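Local coordinates for protein beta-fructofuranosidase (Arthrobacter, PDB 3WPU) that is a beta-fructofuranosidase of the levansucrase/invertase family, with the beta-propeller fold shared by its clan, at residues V74-Q87 against S422-F434. Sequence-based numbering, arbitrary orientation.
Sequences VWDTWPLTDEDANQ and SHYVMPGGLVQSF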
loop_
_atom_site.group_PDB
_atom_site.type_symbol
_atom_site.label_atom_id
_atom_site.label_comp_id
_atom_site.label_asym_id
_atom_site.label_seq_id
_atom_site.Cartn_x
_atom_site.Cartn_y
_atom_site.Cartn_z
ATOM N N VAL A 74 10.226 10.070 5.699
ATOM C CA VAL A 74 9.584 8.750 5.724
ATOM C C VAL A 74 8.390 8.785 4.804
ATOM O O VAL A 74 7.616 9.732 4.853
ATOM C CB VAL A 74 9.067 8.443 7.150
ATOM C CG1 VAL A 74 8.381 7.086 7.174
ATOM C CG2 VAL A 74 10.192 8.492 8.171
ATOM N N TRP A 75 8.157 7.729 4.014
ATOM C CA TRP A 75 6.891 7.658 3.276
ATOM C C TRP A 75 6.324 6.255 3.326
ATOM O O TRP A 75 5.946 5.828 4.440
ATOM C CB TRP A 75 6.917 8.327 1.887
ATOM C CG TRP A 75 7.878 7.851 0.755
ATOM C CD1 TRP A 75 7.482 7.402 -0.481
ATOM C CD2 TRP A 75 9.326 7.862 0.711
ATOM N NE1 TRP A 75 8.549 7.129 -1.263
ATOM C CE2 TRP A 75 9.701 7.386 -0.564
ATOM C CE3 TRP A 75 10.341 8.238 1.617
ATOM C CZ2 TRP A 75 11.034 7.244 -0.950
ATOM C CZ3 TRP A 75 11.666 8.097 1.232
ATOM C CH2 TRP A 75 12.006 7.616 -0.047
ATOM N N ASP A 76 6.231 5.548 2.211
ATOM C CA ASP A 76 5.512 4.259 2.226
ATOM C C ASP A 76 5.972 3.386 3.398
ATOM O O ASP A 76 7.164 3.155 3.567
ATOM C CB ASP A 76 5.738 3.426 0.981
ATOM C CG ASP A 76 5.458 4.142 -0.314
ATOM O OD1 ASP A 76 5.166 5.343 -0.353
ATOM O OD2 ASP A 76 5.567 3.450 -1.336
ATOM N N THR A 77 5.016 2.896 4.182
ATOM C CA THR A 77 5.292 2.149 5.384
ATOM C C THR A 77 4.443 0.881 5.364
ATOM O O THR A 77 3.298 0.886 4.878
ATOM C CB THR A 77 5.019 3.008 6.613
ATOM O OG1 THR A 77 5.944 4.124 6.574
ATOM C CG2 THR A 77 5.155 2.229 7.900
ATOM N N TRP A 78 5.004 -0.178 5.920
ATOM C CA TRP A 78 4.261 -1.431 6.112
ATOM C C TRP A 78 4.575 -2.146 7.420
ATOM O O TRP A 78 5.701 -2.096 7.932
ATOM C CB TRP A 78 4.438 -2.387 4.942
ATOM C CG TRP A 78 5.854 -2.763 4.579
ATOM C CD1 TRP A 78 6.522 -3.894 4.943
ATOM C CD2 TRP A 78 6.735 -2.030 3.730
ATOM N NE1 TRP A 78 7.779 -3.912 4.367
ATOM C CE2 TRP A 78 7.937 -2.759 3.635
ATOM C CE3 TRP A 78 6.638 -0.792 3.069
ATOM C CZ2 TRP A 78 9.034 -2.304 2.884
ATOM C CZ3 TRP A 78 7.707 -0.359 2.315
ATOM C CH2 TRP A 78 8.913 -1.096 2.260
ATOM N N PRO A 79 3.563 -2.861 7.954
ATOM C CA PRO A 79 3.739 -3.639 9.181
ATOM C C PRO A 79 4.342 -5.020 8.892
ATOM O O PRO A 79 4.544 -5.379 7.750
ATOM C CB PRO A 79 2.295 -3.793 9.684
ATOM C CG PRO A 79 1.502 -3.881 8.433
ATOM C CD PRO A 79 2.181 -2.940 7.455
ATOM N N LEU A 80 4.627 -5.757 9.948
ATOM C CA LEU A 80 4.993 -7.152 9.844
ATOM C C LEU A 80 3.695 -7.958 9.827
ATOM O O LEU A 80 2.838 -7.775 10.709
ATOM C CB LEU A 80 5.827 -7.510 11.056
ATOM C CG LEU A 80 6.626 -8.775 11.076
ATOM C CD1 LEU A 80 7.377 -8.942 9.753
ATOM C CD2 LEU A 80 7.585 -8.669 12.269
ATOM N N THR A 81 3.540 -8.846 8.842
ATOM C CA THR A 81 2.283 -9.530 8.640
ATOM C C THR A 81 2.436 -11.023 8.537
ATOM O O THR A 81 3.519 -11.526 8.298
ATOM C CB THR A 81 1.574 -9.034 7.365
ATOM O OG1 THR A 81 2.446 -9.147 6.225
ATOM C CG2 THR A 81 1.178 -7.574 7.522
ATOM N N ASP A 82 1.313 -11.698 8.708
ATOM C CA ASP A 82 1.214 -13.114 8.348
ATOM C C ASP A 82 0.432 -13.279 7.052
ATOM O O ASP A 82 0.177 -12.319 6.333
ATOM C CB ASP A 82 0.641 -13.914 9.523
ATOM C CG ASP A 82 -0.795 -13.552 9.855
ATOM O OD1 ASP A 82 -1.473 -12.905 9.031
ATOM O OD2 ASP A 82 -1.281 -13.948 10.957
ATOM N N GLU A 83 0.051 -14.511 6.730
ATOM C CA GLU A 83 -0.616 -14.779 5.465
ATOM C C GLU A 83 -2.048 -14.252 5.386
ATOM O O GLU A 83 -2.647 -14.241 4.311
ATOM C CB GLU A 83 -0.599 -16.282 5.179
ATOM C CG GLU A 83 -1.551 -17.095 6.032
ATOM C CD GLU A 83 -1.007 -17.495 7.397
ATOM O OE1 GLU A 83 -0.006 -16.917 7.880
ATOM O OE2 GLU A 83 -1.608 -18.411 7.999
ATOM N N ASP A 84 -2.586 -13.829 6.536
ATOM C CA ASP A 84 -3.940 -13.287 6.650
ATOM C C ASP A 84 -3.908 -11.781 6.845
ATOM O O ASP A 84 -4.941 -11.169 7.127
ATOM C CB ASP A 84 -4.643 -13.859 7.864
ATOM C CG ASP A 84 -4.881 -15.348 7.773
ATOM O OD1 ASP A 84 -4.847 -15.907 6.667
ATOM O OD2 ASP A 84 -5.108 -15.946 8.852
ATOM N N ALA A 85 -2.709 -11.227 6.733
ATOM C CA ALA A 85 -2.446 -9.768 6.902
ATOM C C ALA A 85 -2.666 -9.258 8.336
ATOM O O ALA A 85 -2.702 -8.041 8.592
ATOM C CB ALA A 85 -3.220 -8.945 5.868
ATOM N N ASN A 86 -2.721 -10.169 9.310
ATOM C CA ASN A 86 -2.637 -9.755 10.696
ATOM C C ASN A 86 -1.294 -9.082 10.902
ATOM O O ASN A 86 -0.320 -9.428 10.212
ATOM C CB ASN A 86 -2.725 -10.950 11.633
ATOM C CG ASN A 86 -4.066 -11.609 11.593
ATOM O OD1 ASN A 86 -5.081 -10.950 11.751
ATOM N ND2 ASN A 86 -4.084 -12.933 11.365
ATOM N N GLN A 87 -1.272 -8.106 11.805
ATOM C CA GLN A 87 -0.105 -7.287 12.075
ATOM C C GLN A 87 0.534 -7.662 13.406
ATOM O O GLN A 87 -0.162 -7.850 14.414
ATOM C CB GLN A 87 -0.481 -5.799 12.008
ATOM C CG GLN A 87 -1.094 -5.476 10.649
ATOM C CD GLN A 87 -1.453 -4.033 10.383
ATOM O OE1 GLN A 87 -1.821 -3.690 9.242
ATOM N NE2 GLN A 87 -1.328 -3.180 11.378
ATOM N N SER A 422 0.130 6.757 -0.340
ATOM C CA SER A 422 0.585 5.393 -0.075
ATOM C C SER A 422 -0.162 4.744 1.085
ATOM O O SER A 422 0.418 4.030 1.928
ATOM C CB SER A 422 2.099 5.364 0.116
ATOM O OG SER A 422 2.722 5.802 -1.081
ATOM N N HIS A 423 -1.470 4.942 1.085
ATOM C CA HIS A 423 -2.313 4.426 2.125
ATOM C C HIS A 423 -2.214 2.893 2.163
ATOM O O HIS A 423 -1.918 2.231 1.153
ATOM C CB HIS A 423 -3.770 4.736 1.842
ATOM C CG HIS A 423 -4.092 6.186 1.679
ATOM N ND1 HIS A 423 -3.545 6.976 0.697
ATOM C CD2 HIS A 423 -4.969 6.967 2.347
ATOM C CE1 HIS A 423 -4.069 8.189 0.774
ATOM N NE2 HIS A 423 -4.933 8.207 1.769
ATOM N N TYR A 424 -2.477 2.359 3.338
ATOM C CA TYR A 424 -2.449 0.918 3.544
ATOM C C TYR A 424 -3.567 0.573 4.499
ATOM O O TYR A 424 -3.659 1.138 5.588
ATOM C CB TYR A 424 -1.080 0.519 4.112
ATOM C CG TYR A 424 -0.997 -0.960 4.394
ATOM C CD1 TYR A 424 -0.705 -1.866 3.385
ATOM C CD2 TYR A 424 -1.246 -1.436 5.663
ATOM C CE1 TYR A 424 -0.688 -3.228 3.623
ATOM C CE2 TYR A 424 -1.213 -2.804 5.925
ATOM C CZ TYR A 424 -0.920 -3.686 4.927
ATOM O OH TYR A 424 -0.868 -5.064 5.157
ATOM N N VAL A 425 -4.427 -0.374 4.081
ATOM C CA VAL A 425 -5.596 -0.774 4.858
ATOM C C VAL A 425 -5.226 -1.941 5.783
ATOM O O VAL A 425 -4.750 -2.981 5.327
ATOM C CB VAL A 425 -6.777 -1.188 3.938
ATOM C CG1 VAL A 425 -8.020 -1.406 4.771
ATOM C CG2 VAL A 425 -7.010 -0.120 2.865
ATOM N N MET A 426 -5.459 -1.722 7.072
ATOM C CA MET A 426 -5.082 -2.606 8.152
ATOM C C MET A 426 -6.324 -3.303 8.673
ATOM O O MET A 426 -7.452 -2.910 8.363
ATOM C CB MET A 426 -4.448 -1.780 9.274
ATOM C CG MET A 426 -3.291 -0.956 8.768
ATOM S SD MET A 426 -2.296 -0.104 10.018
ATOM C CE MET A 426 -3.496 1.089 10.625
ATOM N N PRO A 427 -6.127 -4.322 9.515
ATOM C CA PRO A 427 -7.286 -5.021 10.058
ATOM C C PRO A 427 -8.282 -4.084 10.752
ATOM O O PRO A 427 -7.890 -3.076 11.386
ATOM C CB PRO A 427 -6.650 -6.012 11.033
ATOM C CG PRO A 427 -5.310 -6.287 10.424
ATOM C CD PRO A 427 -4.860 -4.920 9.970
ATOM N N GLY A 428 -9.568 -4.378 10.545
ATOM C CA GLY A 428 -10.651 -3.563 11.073
ATOM C C GLY A 428 -10.889 -2.261 10.327
ATOM O O GLY A 428 -11.586 -1.382 10.822
ATOM N N GLY A 429 -10.324 -2.142 9.133
ATOM C CA GLY A 429 -10.548 -0.984 8.294
ATOM C C GLY A 429 -9.791 0.236 8.721
ATOM O O GLY A 429 -10.101 1.318 8.237
ATOM N N LEU A 430 -8.764 0.064 9.563
ATOM C CA LEU A 430 -7.890 1.207 9.880
ATOM C C LEU A 430 -6.960 1.493 8.689
ATOM O O LEU A 430 -6.521 0.601 7.984
ATOM C CB LEU A 430 -7.093 0.970 11.151
ATOM C CG LEU A 430 -7.871 0.749 12.452
ATOM C CD1 LEU A 430 -6.901 0.689 13.635
ATOM C CD2 LEU A 430 -8.919 1.846 12.679
ATOM N N VAL A 431 -6.684 2.759 8.435
ATOM C CA VAL A 431 -5.925 3.121 7.260
ATOM C C VAL A 431 -4.795 4.043 7.680
ATOM O O VAL A 431 -5.030 5.119 8.265
ATOM C CB VAL A 431 -6.790 3.806 6.178
ATOM C CG1 VAL A 431 -5.920 4.125 4.965
ATOM C CG2 VAL A 431 -7.997 2.926 5.796
ATOM N N GLN A 432 -3.564 3.608 7.414
ATOM C CA GLN A 432 -2.376 4.435 7.680
ATOM C C GLN A 432 -1.870 4.987 6.355
ATOM O O GLN A 432 -2.076 4.398 5.318
ATOM C CB GLN A 432 -1.284 3.636 8.392
ATOM C CG GLN A 432 -0.800 2.364 7.689
ATOM C CD GLN A 432 0.484 2.517 6.909
ATOM O OE1 GLN A 432 0.939 3.642 6.604
ATOM N NE2 GLN A 432 1.085 1.391 6.571
ATOM N N SER A 433 -1.242 6.168 6.394
ATOM C CA SER A 433 -0.783 6.839 5.179
ATOM C C SER A 433 0.312 7.826 5.582
ATOM O O SER A 433 0.432 8.101 6.767
ATOM C CB SER A 433 -1.946 7.611 4.535
ATOM O OG SER A 433 -2.500 8.596 5.395
ATOM N N PHE A 434 1.082 8.324 4.615
ATOM C CA PHE A 434 2.080 9.361 4.910
ATOM C C PHE A 434 1.610 10.673 4.364
ATOM O O PHE A 434 0.905 10.758 3.367
ATOM C CB PHE A 434 3.471 8.982 4.364
ATOM C CG PHE A 434 3.680 9.309 2.903
ATOM C CD1 PHE A 434 4.116 10.554 2.489
ATOM C CD2 PHE A 434 3.393 8.382 1.915
ATOM C CE1 PHE A 434 4.294 10.847 1.140
ATOM C CE2 PHE A 434 3.560 8.660 0.568
ATOM C CZ PHE A 434 3.990 9.909 0.168
HETATM O O HOH W 1 2.229 3.919 4.110
HETATM O O HOH W 2 -2.180 -5.722 7.420
#
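With CG of Phe-434 lodged between its backbone N and carbonyl carbon (chi1 83°), the ring presents its face to Trp-75 CB, which sits 3.4 Å from the ring centroid, almost on its normal. The indole, set by a similar first torsion, turns its edge to the same phenyl in a T-shaped pair with planes at 71°. This contact illustrates how two sheets of the five-bladed beta-propeller characteristic of this family can pack through side chains rather than through shared backbone bonds: strand 74-81 belongs to one sheet, the hairpin of strands 423-425 and 430-434 to another. Gln-432, bent at chi2 (99°), lifts its amide so that NE2 donates to Thr-77 O at 2.8 Å, from well above the carbonyl plane; Arg-339 also reaches that oxygen. Beside it a water accepts from Thr-77 N and lies within bonding distance of Ser-422 O and Gln-432 OE1. Asp-76 OD2 and Trp-75 NE1 hold a glycerol, probably from the crystallisation liquor. Farther along, Pro-79 CD packs 3.7 Å from Tyr-424 CE2, and a second water joins Tyr-424 OH to Ala-85 O and Gln-87 OE1. Gln-87 NE2, bonded to Pro-485 O, adds a weak bond to Met-426 SD at 3.5 Å. The Thr-77 carbonyl is thus satisfied by the Gln-432 amide and Arg-339, while the two waters bridge polar groups across the gap between the segments.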